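Local coordinates for uncharacterized protein BAD_0989 (Bifidobacterium adolescentis ATCC 15703, PDB 3CYM) that is of uncharacterised function but is probably a ribonuclease D-like 3'-5' exonuclease that binds nucleic acid, at residues P25-Y30 with A80-N85; S49-G54 with E301-I306; I224-R229 with V267-P272; S283-V288 with I310-W315. One frame throughout, in Å; residues are numbered along the deposited sequence. Where two conformers were deposited one is given.

Interaction 1. Residues P25-Y30 with A80-N85; sequences PAFRDY and AGADWN
Asp83 meets Phe27 through its carbonyl O, 3.3 Å from CE2 at the ring edge, while its OD2 caps helix 84-91 by accepting from Asn85 N at 3.3 Å, from well above the carboxylate plane. Phe27 reaches there because CG stands anti to the backbone N (chi1 177°), carrying the ring off helix 24-35. Ala82 CB sits over one ring face, a CH-pi contact 3.9 Å from the Phe27 ring centroid. Both helices pack on the mixed sheet of the RNase H-like exonuclease domain, and the linking chain leaves helix 74-79 through a Schellman motif at Gly81. The Phe27-Trp84 pair is T-shaped: the CE1 edge of Phe27 points at the six-membered ring of Trp84, planes at 79°, with CE1 3.9 Å from CZ3 of Trp84. Replacing Phe27 with alanine would probably open a gap beside Ala82 and take away one of the indole's edge-to-face partners, leaving Phe87 as the other. Leu72 and Leu77 also touch Phe27.

Interaction 2. Residues S49-G54 with E301-I306; sequences SGFRYG and ERYAPI
Tyr303 pushes its phenol between Phe51 and Arg52, its CE2 edge lying 3.8 Å from CD1 of Phe51 and its OH 3.7 Å from Phe51 CB. The carbonyl O of Phe51 stands over one face of the phenol, toward the rim. On the Arg52 side, NE donates to Tyr303 OH at 2.8 Å (153°), with the oxygen in the guanidinium plane and that plane nearly perpendicular to the phenol. A bend at chi2 (-53°) turns the arginine chain so that CD, too, passes the hydroxyl. The contact ties the loop after strand 40-47, in the exonuclease domain, to the type I turn Glu301-Ala304. Phe51 also stacks on Phe300, and Arg52 NH2 pairs with Asp252. Tyr303 OH hydrogen-bonds Asp155 OD2 as well. A phenylalanine in place of Tyr303 would probably leave Arg52 NE and Asp155 without their shared partner. This buried hydroxyl, accepting from a cation and facing an anion, is likely to be polarised and fixed in its rotation.

Interaction 3. Residues I224-R229 with V267-P272; sequences ITEVMR and VAKRKP
Glu226 turns its carboxylate so that OE1 faces Lys269 NZ, 3.2 Å away, through the anti lone pair, while OE2 hydrogen-bonds His223 ND1; the two oxygens therefore serve different partners and the group is fixed in its rotation. The other flat group, the guanidinium of Arg229, has Thr225 O at its edge, nearly in plane, with NH1 donating to that oxygen at 2.8 Å (150°). This bond ties the chain after the 3-10 segment back onto it. Lys269 runs extended as far as CE, then bends at chi4 (62°), which brings NZ to the glutamate, 3.3 Å from Glu226 CB. Its aliphatic part is used as well. Val227 CG2 packs 3.9 Å from Lys269 CG. More loosely, Val227 CG2 lies 4.4 Å from Ala268 CB, so an exposed ion pair sits beside a buried apolar contact. At the end of helix 261-270, Lys271 leaves helical geometry with positive phi; its NZ donates to Ala268 O at 3.0 Å and forms a salt bridge with Asp230, a positive charge that would suit the negative end of a helix dipole. The whole pins the 3-10 turn leading into helix 231-250 against helix 261-270, two helices of the compact all-helical HRDC domain.

Interaction 4. Residues S283-V288 with I310-W315; sequences SINERV and IKPSMW
Ile284 leads with its longer branch: CD1 reaches 3.7 Å from CB of Trp315, and Ile284 CG1 comes 4.1 Å from CD1 of the same indole. CG1 stands anti to the backbone N (chi1 -164°) and the chain stays extended beyond it, which sends the methyl in toward helix 312-323. The backbone of Ile284 joins in too. Its carbonyl O accepts from a water at 3.1 Å, and that water receives a long, weak bond from Trp315 NE1, giving a bridge from loop to indole. Next along, Asn285 packs against the proline ring, its CA 3.9 Å from CG of Pro312 and its OD1 3.9 Å from Pro312 CB. Those are van der Waals contacts; the amide's ND2 hydrogen-bonds Phe278 O in helix 275-279 and Ile281 O just beyond it. Farther on, Arg287 turns from Pro312 and Trp315 to pair with Glu301. Across the contact, Pro312 N has no hydrogen to give, as suits the first turn of a helix, and Pro312 O accepts weakly from Trp315 N. Leu240 and Leu259 also touch the indole. Thus this loop of the HRDC region meets the helix by apolar surfaces, with no direct hydrogen bond between the segments, and the polar link through the water is weak on the indole side.

Interactions 2, 3 and 4 form a connected series; interaction 1 touches none of them, though residues 49-54 of interaction 2 belong to the same exonuclease domain. Glu301 of interaction 2 joins interaction 4 by a salt bridge, its OE2 3.0 Å from Arg287 NH2. Interaction 4 in turn touches interaction 3, where Ile284 CD1 packs 3.9 Å from Val267 CG1. Interaction 1 comes within about 16 Å of interaction 2, nearest atoms, and its centre is about 51 Å from that of interaction 3, across the middle of the chain. Sodium is bound by Asp44, Glu46 and Asp172; the Phe51 side chain of interaction 2 lies about 14 Å from a sodium ion, well clear of the site.

Interaction 1. Residues P25-Y30 with A80-N85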
loop_
_atom_site.group_PDB
_atom_site.type_symbol
_atom_site.label_atom_id
_atom_site.label_comp_id
_atom_site.label_asym_id
_atom_site.label_seq_id
_atom_site.Cartn_x
_atom_site.Cartn_y
_atom_site.Cartn_z
ATOM N N PRO A 25 20.653 3.706 -23.755
ATOM C CA PRO A 25 22.052 3.359 -23.442
ATOM C C PRO A 25 22.394 3.362 -21.947
ATOM O O PRO A 25 23.154 2.509 -21.501
ATOM C CB PRO A 25 22.860 4.446 -24.166
ATOM C CG PRO A 25 21.967 4.932 -25.234
ATOM C CD PRO A 25 20.599 4.902 -24.622
ATOM N N ALA A 26 21.814 4.288 -21.187
ATOM C CA ALA A 26 22.086 4.378 -19.746
ATOM C C ALA A 26 21.467 3.214 -18.973
ATOM O O ALA A 26 22.009 2.787 -17.952
ATOM C CB ALA A 26 21.610 5.706 -19.189
ATOM N N PHE A 27 20.339 2.713 -19.481
ATOM C CA PHE A 27 19.680 1.510 -18.968
ATOM C C PHE A 27 20.487 0.227 -19.220
ATOM O O PHE A 27 20.652 -0.594 -18.309
ATOM C CB PHE A 27 18.272 1.383 -19.572
ATOM C CG PHE A 27 17.538 0.139 -19.152
ATOM C CD1 PHE A 27 16.883 0.087 -17.924
ATOM C CD2 PHE A 27 17.495 -0.982 -19.989
ATOM C CE1 PHE A 27 16.206 -1.060 -17.527
ATOM C CE2 PHE A 27 16.827 -2.141 -19.598
ATOM C CZ PHE A 27 16.175 -2.181 -18.364
ATOM N N ARG A 28 20.970 0.052 -20.455
ATOM C CA ARG A 28 21.792 -1.102 -20.812
ATOM C C ARG A 28 23.113 -1.079 -20.045
ATOM O O ARG A 28 23.676 -2.131 -19.759
ATOM C CB ARG A 28 22.085 -1.170 -22.320
ATOM C CG ARG A 28 20.887 -1.020 -23.263
ATOM C CD ARG A 28 20.006 -2.266 -23.382
ATOM N NE ARG A 28 20.369 -3.131 -24.511
ATOM C CZ ARG A 28 20.880 -4.361 -24.400
ATOM N NH1 ARG A 28 21.104 -4.898 -23.204
ATOM N NH2 ARG A 28 21.172 -5.062 -25.492
ATOM N N ASP A 29 23.598 0.117 -19.721
ATOM C CA ASP A 29 24.832 0.263 -18.948
ATOM C C ASP A 29 24.651 -0.161 -17.494
ATOM O O ASP A 29 25.497 -0.872 -16.941
ATOM C CB ASP A 29 25.370 1.701 -19.003
ATOM C CG ASP A 29 26.661 1.874 -18.201
ATOM O OD1 ASP A 29 27.599 1.062 -18.385
ATOM O OD2 ASP A 29 26.742 2.816 -17.383
ATOM N N TYR A 30 23.555 0.283 -16.879
ATOM C CA TYR A 30 23.264 -0.075 -15.492
ATOM C C TYR A 30 22.986 -1.559 -15.338
ATOM O O TYR A 30 23.440 -2.163 -14.382
ATOM C CB TYR A 30 22.111 0.754 -14.909
ATOM C CG TYR A 30 21.984 0.600 -13.407
ATOM C CD1 TYR A 30 22.980 1.068 -12.558
ATOM C CD2 TYR A 30 20.872 -0.025 -12.834
ATOM C CE1 TYR A 30 22.877 0.930 -11.177
ATOM C CE2 TYR A 30 20.764 -0.162 -11.449
ATOM C CZ TYR A 30 21.772 0.312 -10.631
ATOM O OH TYR A 30 21.686 0.169 -9.267
ATOM N N ALA A 80 11.708 4.902 -24.559
ATOM C CA ALA A 80 12.994 4.565 -25.167
ATOM C C ALA A 80 13.040 3.104 -25.623
ATOM O O ALA A 80 13.983 2.692 -26.310
ATOM C CB ALA A 80 14.144 4.864 -24.210
ATOM N N GLY A 81 12.022 2.332 -25.241
ATOM C CA GLY A 81 11.921 0.926 -25.614
ATOM C C GLY A 81 12.885 0.035 -24.853
ATOM O O GLY A 81 13.459 -0.901 -25.420
ATOM N N ALA A 82 13.078 0.341 -23.572
ATOM C CA ALA A 82 13.858 -0.514 -22.686
ATOM C C ALA A 82 13.089 -1.805 -22.420
ATOM O O ALA A 82 11.862 -1.804 -22.305
ATOM C CB ALA A 82 14.184 0.202 -21.384
ATOM N N ASP A 83 13.829 -2.903 -22.359
ATOM C CA ASP A 83 13.282 -4.215 -22.080
ATOM C C ASP A 83 13.609 -4.514 -20.616
ATOM O O ASP A 83 14.777 -4.604 -20.244
ATOM C CB ASP A 83 13.953 -5.223 -23.027
ATOM C CG ASP A 83 13.314 -6.607 -23.002
ATOM O OD1 ASP A 83 13.823 -7.482 -23.737
ATOM O OD2 ASP A 83 12.329 -6.831 -22.272
ATOM N N TRP A 84 12.581 -4.648 -19.783
ATOM C CA TRP A 84 12.778 -4.934 -18.363
ATOM C C TRP A 84 13.246 -6.371 -18.108
ATOM O O TRP A 84 13.639 -6.711 -16.988
ATOM C CB TRP A 84 11.528 -4.586 -17.528
ATOM C CG TRP A 84 11.457 -3.120 -17.151
ATOM C CD1 TRP A 84 10.618 -2.176 -17.677
ATOM C CD2 TRP A 84 12.277 -2.435 -16.187
ATOM N NE1 TRP A 84 10.859 -0.951 -17.098
ATOM C CE2 TRP A 84 11.870 -1.080 -16.180
ATOM C CE3 TRP A 84 13.310 -2.837 -15.324
ATOM C CZ2 TRP A 84 12.462 -0.119 -15.341
ATOM C CZ3 TRP A 84 13.900 -1.882 -14.494
ATOM C CH2 TRP A 84 13.470 -0.536 -14.510
ATOM N N ASN A 85 13.207 -7.194 -19.160
ATOM C CA ASN A 85 13.696 -8.568 -19.089
ATOM C C ASN A 85 15.226 -8.609 -19.065
ATOM O O ASN A 85 15.816 -9.573 -18.585
ATOM C CB ASN A 85 13.139 -9.415 -20.243
ATOM C CG ASN A 85 11.702 -9.894 -20.000
ATOM O OD1 ASN A 85 11.390 -11.064 -20.226
ATOM N ND2 ASN A 85 10.825 -8.993 -19.557
#

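Interaction 2. Residues S49-G54 with E301-I306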
loop_
_atom_site.group_PDB
_atom_site.type_symbol
_atom_site.label_atom_id
_atom_site.label_comp_id
_atom_site.label_asym_id
_atom_site.label_seq_id
_atom_site.Cartn_x
_atom_site.Cartn_y
_atom_site.Cartn_z
ATOM N N SER A 49 1.123 9.448 -5.753
ATOM C CA SER A 49 -0.158 9.279 -5.063
ATOM C C SER A 49 -0.692 10.622 -4.587
ATOM O O SER A 49 0.075 11.465 -4.119
ATOM C CB SER A 49 -0.002 8.339 -3.864
ATOM O OG SER A 49 0.869 8.898 -2.894
ATOM N N GLY A 50 -2.000 10.818 -4.710
ATOM C CA GLY A 50 -2.609 12.098 -4.379
ATOM C C GLY A 50 -2.615 13.035 -5.574
ATOM O O GLY A 50 -3.429 13.961 -5.629
ATOM N N PHE A 51 -1.725 12.778 -6.539
ATOM C CA PHE A 51 -1.586 13.608 -7.742
ATOM C C PHE A 51 -2.076 12.917 -9.014
ATOM O O PHE A 51 -3.046 13.361 -9.640
ATOM C CB PHE A 51 -0.135 14.062 -7.920
ATOM C CG PHE A 51 0.373 14.919 -6.801
ATOM C CD1 PHE A 51 0.215 16.302 -6.844
ATOM C CD2 PHE A 51 1.026 14.346 -5.707
ATOM C CE1 PHE A 51 0.684 17.106 -5.811
ATOM C CE2 PHE A 51 1.500 15.138 -4.667
ATOM C CZ PHE A 51 1.329 16.525 -4.716
ATOM N N ARG A 52 -1.392 11.847 -9.405
ATOM C CA ARG A 52 -1.785 11.044 -10.569
ATOM C C ARG A 52 -2.885 10.054 -10.193
ATOM O O ARG A 52 -3.295 9.998 -9.030
ATOM C CB ARG A 52 -0.574 10.311 -11.163
ATOM C CG ARG A 52 0.478 11.228 -11.791
ATOM C CD ARG A 52 -0.144 12.162 -12.803
ATOM N NE ARG A 52 0.789 13.172 -13.282
ATOM C CZ ARG A 52 1.315 13.196 -14.501
ATOM N NH1 ARG A 52 2.161 14.158 -14.835
ATOM N NH2 ARG A 52 1.000 12.261 -15.387
ATOM N N TYR A 53 -3.347 9.270 -11.170
ATOM C CA TYR A 53 -4.488 8.375 -10.978
ATOM C C TYR A 53 -4.315 7.319 -9.885
ATOM O O TYR A 53 -4.971 7.393 -8.840
ATOM C CB TYR A 53 -4.909 7.710 -12.296
ATOM C CG TYR A 53 -6.005 6.673 -12.126
ATOM C CD1 TYR A 53 -7.296 7.048 -11.752
ATOM C CD2 TYR A 53 -5.746 5.313 -12.323
ATOM C CE1 TYR A 53 -8.299 6.107 -11.595
ATOM C CE2 TYR A 53 -6.743 4.362 -12.158
ATOM C CZ TYR A 53 -8.017 4.766 -11.801
ATOM O OH TYR A 53 -9.012 3.831 -11.642
ATOM N N GLY A 54 -3.440 6.348 -10.121
ATOM C CA GLY A 54 -3.327 5.203 -9.226
ATOM C C GLY A 54 -1.950 5.051 -8.619
ATOM O O GLY A 54 -1.395 5.999 -8.056
ATOM N N GLU A 301 -1.789 22.763 -7.983
ATOM C CA GLU A 301 -2.275 23.761 -8.952
ATOM C C GLU A 301 -1.835 23.524 -10.400
ATOM O O GLU A 301 -2.451 24.051 -11.337
ATOM C CB GLU A 301 -1.905 25.185 -8.512
ATOM C CG GLU A 301 -2.859 25.812 -7.505
ATOM C CD GLU A 301 -4.293 25.814 -7.987
ATOM O OE1 GLU A 301 -5.167 25.394 -7.209
ATOM O OE2 GLU A 301 -4.548 26.229 -9.141
ATOM N N ARG A 302 -0.771 22.734 -10.560
ATOM C CA ARG A 302 -0.287 22.280 -11.867
ATOM C C ARG A 302 -1.329 21.462 -12.619
ATOM O O ARG A 302 -1.297 21.379 -13.846
ATOM C CB ARG A 302 0.970 21.424 -11.692
ATOM C CG ARG A 302 2.251 22.218 -11.551
ATOM C CD ARG A 302 3.316 21.463 -10.770
ATOM N NE ARG A 302 3.802 20.254 -11.438
ATOM C CZ ARG A 302 3.508 19.009 -11.060
ATOM N NH1 ARG A 302 2.700 18.792 -10.021
ATOM N NH2 ARG A 302 4.019 17.975 -11.724
ATOM N N TYR A 303 -2.240 20.844 -11.871
ATOM C CA TYR A 303 -3.273 19.983 -12.441
ATOM C C TYR A 303 -4.544 20.726 -12.825
ATOM O O TYR A 303 -5.484 20.112 -13.340
ATOM C CB TYR A 303 -3.579 18.821 -11.490
ATOM C CG TYR A 303 -2.436 17.830 -11.425
ATOM C CD1 TYR A 303 -2.411 16.723 -12.267
ATOM C CD2 TYR A 303 -1.359 18.023 -10.554
ATOM C CE1 TYR A 303 -1.359 15.824 -12.236
ATOM C CE2 TYR A 303 -0.305 17.123 -10.508
ATOM C CZ TYR A 303 -0.312 16.028 -11.355
ATOM O OH TYR A 303 0.720 15.123 -11.324
ATOM N N ALA A 304 -4.554 22.040 -12.592
ATOM C CA ALA A 304 -5.692 22.905 -12.947
ATOM C C ALA A 304 -6.166 22.811 -14.405
ATOM O O ALA A 304 -7.372 22.709 -14.621
ATOM C CB ALA A 304 -5.448 24.354 -12.538
ATOM N N PRO A 305 -5.238 22.830 -15.405
ATOM C CA PRO A 305 -5.705 22.651 -16.793
ATOM C C PRO A 305 -6.395 21.322 -17.110
ATOM O O PRO A 305 -7.218 21.274 -18.022
ATOM C CB PRO A 305 -4.417 22.783 -17.612
ATOM C CG PRO A 305 -3.520 23.606 -16.756
ATOM C CD PRO A 305 -3.781 23.079 -15.384
ATOM N N ILE A 306 -6.064 20.264 -16.372
ATOM C CA ILE A 306 -6.775 18.986 -16.494
ATOM C C ILE A 306 -8.128 19.097 -15.785
ATOM O O ILE A 306 -9.147 18.632 -16.298
ATOM C CB ILE A 306 -5.939 17.770 -15.964
ATOM C CG1 ILE A 306 -4.779 17.447 -16.907
ATOM C CG2 ILE A 306 -6.785 16.507 -15.866
ATOM C CD1 ILE A 306 -3.471 18.101 -16.543
#

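Interaction 3. Residues I224-R229 with V267-P272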
loop_
_atom_site.group_PDB
_atom_site.type_symbol
_atom_site.label_atom_id
_atom_site.label_comp_id
_atom_site.label_asym_id
_atom_site.label_seq_id
_atom_site.Cartn_x
_atom_site.Cartn_y
_atom_site.Cartn_z
ATOM N N ILE A 224 -20.409 8.598 3.348
ATOM C CA ILE A 224 -21.398 7.788 2.609
ATOM C C ILE A 224 -22.532 7.313 3.516
ATOM O O ILE A 224 -23.668 7.104 3.067
ATOM C CB ILE A 224 -20.723 6.575 1.858
ATOM C CG1 ILE A 224 -21.685 5.891 0.883
ATOM C CG2 ILE A 224 -20.108 5.559 2.834
ATOM C CD1 ILE A 224 -22.267 6.816 -0.125
ATOM N N THR A 225 -22.208 7.190 4.802
ATOM C CA THR A 225 -23.120 6.705 5.825
ATOM C C THR A 225 -24.336 7.622 5.999
ATOM O O THR A 225 -25.427 7.162 6.329
ATOM C CB THR A 225 -22.367 6.443 7.169
ATOM O OG1 THR A 225 -23.284 5.951 8.155
ATOM C CG2 THR A 225 -21.678 7.694 7.680
ATOM N N GLU A 226 -24.146 8.906 5.699
ATOM C CA GLU A 226 -25.195 9.914 5.784
ATOM C C GLU A 226 -26.260 9.761 4.695
ATOM O O GLU A 226 -27.245 10.498 4.681
ATOM C CB GLU A 226 -24.570 11.305 5.676
ATOM C CG GLU A 226 -23.498 11.628 6.716
ATOM C CD GLU A 226 -22.840 12.976 6.474
ATOM O OE1 GLU A 226 -23.308 13.727 5.589
ATOM O OE2 GLU A 226 -21.848 13.290 7.168
ATOM N N VAL A 227 -26.058 8.788 3.807
ATOM C CA VAL A 227 -26.836 8.635 2.580
ATOM C C VAL A 227 -27.276 7.167 2.389
ATOM O O VAL A 227 -28.081 6.851 1.508
ATOM C CB VAL A 227 -26.025 9.265 1.367
ATOM C CG1 VAL A 227 -25.856 8.340 0.177
ATOM C CG2 VAL A 227 -26.587 10.623 0.966
ATOM N N MET A 228 -26.790 6.291 3.271
ATOM C CA MET A 228 -27.044 4.837 3.206
ATOM C C MET A 228 -28.494 4.358 3.364
ATOM O O MET A 228 -28.825 3.257 2.938
ATOM C CB MET A 228 -26.140 4.095 4.192
ATOM C CG MET A 228 -24.924 3.449 3.543
ATOM S SD MET A 228 -23.565 3.162 4.698
ATOM C CE MET A 228 -24.334 2.119 5.945
ATOM N N ARG A 229 -29.356 5.179 3.958
ATOM C CA ARG A 229 -30.791 4.874 4.038
ATOM C C ARG A 229 -31.503 5.086 2.697
ATOM O O ARG A 229 -32.588 4.553 2.464
ATOM C CB ARG A 229 -31.454 5.735 5.122
ATOM C CG ARG A 229 -31.415 7.253 4.850
ATOM C CD ARG A 229 -30.960 8.018 6.079
ATOM N NE ARG A 229 -29.566 7.718 6.403
ATOM C CZ ARG A 229 -29.105 7.497 7.632
ATOM N NH1 ARG A 229 -27.819 7.227 7.814
ATOM N NH2 ARG A 229 -29.923 7.529 8.680
ATOM N N VAL A 267 -24.918 16.238 -3.840
ATOM C CA VAL A 267 -25.863 16.101 -4.954
ATOM C C VAL A 267 -26.713 14.831 -4.843
ATOM O O VAL A 267 -27.811 14.764 -5.395
ATOM C CB VAL A 267 -25.179 16.212 -6.353
ATOM C CG1 VAL A 267 -24.559 17.569 -6.538
ATOM C CG2 VAL A 267 -24.133 15.182 -6.515
ATOM N N ALA A 268 -26.216 13.840 -4.106
ATOM C CA ALA A 268 -26.979 12.618 -3.852
ATOM C C ALA A 268 -28.099 12.891 -2.858
ATOM O O ALA A 268 -29.179 12.318 -2.965
ATOM C CB ALA A 268 -26.072 11.507 -3.358
ATOM N N LYS A 269 -27.828 13.779 -1.901
ATOM C CA LYS A 269 -28.834 14.278 -0.967
ATOM C C LYS A 269 -29.875 15.131 -1.687
ATOM O O LYS A 269 -31.071 14.870 -1.597
ATOM C CB LYS A 269 -28.164 15.123 0.114
ATOM C CG LYS A 269 -27.559 14.345 1.265
ATOM C CD LYS A 269 -26.690 15.298 2.072
ATOM C CE LYS A 269 -26.486 14.825 3.495
ATOM N NZ LYS A 269 -25.775 13.523 3.511
ATOM N N ARG A 270 -29.398 16.120 -2.437
ATOM C CA ARG A 270 -30.257 17.146 -3.011
ATOM C C ARG A 270 -31.004 16.717 -4.269
ATOM O O ARG A 270 -32.089 17.230 -4.541
ATOM C CB ARG A 270 -29.445 18.401 -3.307
ATOM C CG ARG A 270 -29.034 19.183 -2.083
ATOM C CD ARG A 270 -29.397 20.638 -2.309
ATOM N NE ARG A 270 -28.376 21.560 -1.835
ATOM C CZ ARG A 270 -28.274 22.825 -2.229
ATOM N NH1 ARG A 270 -29.120 23.327 -3.117
ATOM N NH2 ARG A 270 -27.311 23.590 -1.739
ATOM N N LYS A 271 -30.414 15.787 -5.024
ATOM C CA LYS A 271 -30.961 15.300 -6.303
ATOM C C LYS A 271 -31.459 16.407 -7.265
ATOM O O LYS A 271 -32.670 16.546 -7.470
ATOM C CB LYS A 271 -32.070 14.268 -6.062
ATOM C CG LYS A 271 -31.765 13.260 -4.964
ATOM C CD LYS A 271 -32.870 12.237 -4.847
ATOM C CE LYS A 271 -32.459 11.085 -3.960
ATOM N NZ LYS A 271 -32.064 11.567 -2.619
ATOM N N PRO A 272 -30.529 17.193 -7.851
ATOM C CA PRO A 272 -30.930 18.194 -8.841
ATOM C C PRO A 272 -31.548 17.558 -10.099
ATOM O O PRO A 272 -30.958 16.664 -10.700
ATOM C CB PRO A 272 -29.612 18.904 -9.172
ATOM C CG PRO A 272 -28.545 17.905 -8.847
ATOM C CD PRO A 272 -29.066 17.180 -7.646
#

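Interaction 4. Residues S283-V288 with I310-W315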
loop_
_atom_site.group_PDB
_atom_site.type_symbol
_atom_site.label_atom_id
_atom_site.label_comp_id
_atom_site.label_asym_id
_atom_site.label_seq_id
_atom_site.Cartn_x
_atom_site.Cartn_y
_atom_site.Cartn_z
ATOM N N SER A 283 -20.400 23.711 -4.999
ATOM C CA SER A 283 -19.239 22.823 -4.958
ATOM C C SER A 283 -18.990 22.015 -6.236
ATOM O O SER A 283 -17.841 21.871 -6.663
ATOM C CB SER A 283 -19.328 21.897 -3.743
ATOM O OG SER A 283 -20.385 20.965 -3.884
ATOM N N ILE A 284 -20.066 21.517 -6.845
ATOM C CA ILE A 284 -19.991 20.733 -8.087
ATOM C C ILE A 284 -19.857 21.611 -9.355
ATOM O O ILE A 284 -19.547 21.114 -10.433
ATOM C CB ILE A 284 -21.166 19.692 -8.170
ATOM C CG1 ILE A 284 -20.891 18.620 -9.242
ATOM C CG2 ILE A 284 -22.521 20.395 -8.343
ATOM C CD1 ILE A 284 -21.690 17.337 -9.094
ATOM N N ASN A 285 -20.049 22.921 -9.207
ATOM C CA ASN A 285 -19.841 23.861 -10.316
ATOM C C ASN A 285 -18.487 24.572 -10.288
ATOM O O ASN A 285 -18.161 25.348 -11.189
ATOM C CB ASN A 285 -20.973 24.896 -10.385
ATOM C CG ASN A 285 -22.270 24.305 -10.885
ATOM O OD1 ASN A 285 -22.605 24.426 -12.061
ATOM N ND2 ASN A 285 -22.996 23.641 -9.999
ATOM N N GLU A 286 -17.706 24.316 -9.246
ATOM C CA GLU A 286 -16.374 24.905 -9.148
ATOM C C GLU A 286 -15.289 23.848 -9.108
ATOM O O GLU A 286 -15.515 22.722 -8.657
ATOM C CB GLU A 286 -16.264 25.825 -7.931
ATOM C CG GLU A 286 -16.677 27.258 -8.218
ATOM C CD GLU A 286 -17.195 27.975 -6.988
ATOM O OE1 GLU A 286 -16.740 27.655 -5.866
ATOM O OE2 GLU A 286 -18.064 28.863 -7.146
ATOM N N ARG A 287 -14.113 24.244 -9.584
ATOM C CA ARG A 287 -12.908 23.427 -9.568
ATOM C C ARG A 287 -12.486 23.106 -8.139
ATOM O O ARG A 287 -12.549 23.968 -7.260
ATOM C CB ARG A 287 -11.790 24.176 -10.304
ATOM C CG ARG A 287 -10.469 23.450 -10.358
ATOM C CD ARG A 287 -9.520 24.094 -11.346
ATOM N NE ARG A 287 -8.945 25.368 -10.909
ATOM C CZ ARG A 287 -7.891 25.498 -10.105
ATOM N NH1 ARG A 287 -7.300 24.432 -9.582
ATOM N NH2 ARG A 287 -7.433 26.708 -9.807
ATOM N N VAL A 288 -12.083 21.858 -7.915
ATOM C CA VAL A 288 -11.548 21.407 -6.631
ATOM C C VAL A 288 -10.238 22.142 -6.339
ATOM O O VAL A 288 -9.344 22.195 -7.192
ATOM C CB VAL A 288 -11.337 19.856 -6.630
ATOM C CG1 VAL A 288 -10.538 19.388 -5.416
ATOM C CG2 VAL A 288 -12.674 19.131 -6.705
ATOM N N ILE A 310 -12.623 18.976 -17.488
ATOM C CA ILE A 310 -13.858 18.316 -17.107
ATOM C C ILE A 310 -14.833 19.371 -16.585
ATOM O O ILE A 310 -14.541 20.085 -15.626
ATOM C CB ILE A 310 -13.569 17.161 -16.120
ATOM C CG1 ILE A 310 -12.977 15.990 -16.899
ATOM C CG2 ILE A 310 -14.825 16.689 -15.439
ATOM C CD1 ILE A 310 -11.627 15.564 -16.429
ATOM N N LYS A 311 -15.972 19.483 -17.265
ATOM C CA LYS A 311 -16.960 20.524 -17.000
ATOM C C LYS A 311 -18.063 20.009 -16.082
ATOM O O LYS A 311 -18.337 18.801 -16.072
ATOM C CB LYS A 311 -17.585 21.009 -18.317
ATOM C CG LYS A 311 -16.595 21.458 -19.374
ATOM C CD LYS A 311 -15.779 22.665 -18.953
ATOM C CE LYS A 311 -14.851 23.099 -20.075
ATOM N NZ LYS A 311 -13.903 24.146 -19.619
ATOM N N PRO A 312 -18.687 20.916 -15.293
ATOM C CA PRO A 312 -19.887 20.624 -14.509
ATOM C C PRO A 312 -20.981 19.857 -15.256
ATOM O O PRO A 312 -21.575 18.940 -14.677
ATOM C CB PRO A 312 -20.380 22.016 -14.122
ATOM C CG PRO A 312 -19.138 22.778 -13.957
ATOM C CD PRO A 312 -18.225 22.298 -15.043
ATOM N N SER A 313 -21.209 20.213 -16.526
ATOM C CA SER A 313 -22.240 19.589 -17.358
ATOM C C SER A 313 -22.103 18.074 -17.447
ATOM O O SER A 313 -23.096 17.371 -17.610
ATOM C CB SER A 313 -22.222 20.171 -18.776
ATOM O OG SER A 313 -22.608 21.532 -18.785
ATOM N N MET A 314 -20.865 17.582 -17.356
ATOM C CA MET A 314 -20.581 16.144 -17.430
ATOM C C MET A 314 -21.106 15.405 -16.206
ATOM O O MET A 314 -21.525 14.256 -16.307
ATOM C CB MET A 314 -19.078 15.875 -17.577
ATOM C CG MET A 314 -18.420 16.543 -18.785
ATOM S SD MET A 314 -16.627 16.326 -18.787
ATOM C CE MET A 314 -16.142 17.422 -20.115
ATOM N N TRP A 315 -21.065 16.060 -15.047
ATOM C CA TRP A 315 -21.624 15.477 -13.836
ATOM C C TRP A 315 -23.140 15.582 -13.845
ATOM O O TRP A 315 -23.813 14.671 -13.392
ATOM C CB TRP A 315 -21.040 16.123 -12.581
ATOM C CG TRP A 315 -19.535 16.191 -12.578
ATOM C CD1 TRP A 315 -18.776 17.318 -12.552
ATOM C CD2 TRP A 315 -18.615 15.088 -12.613
ATOM N NE1 TRP A 315 -17.440 16.995 -12.563
ATOM C CE2 TRP A 315 -17.313 15.633 -12.600
ATOM C CE3 TRP A 315 -18.764 13.692 -12.647
ATOM C CZ2 TRP A 315 -16.164 14.834 -12.616
ATOM C CZ3 TRP A 315 -17.621 12.899 -12.667
ATOM C CH2 TRP A 315 -16.338 13.475 -12.656
HETATM O O HOH W 1 -16.813 19.989 -11.262
#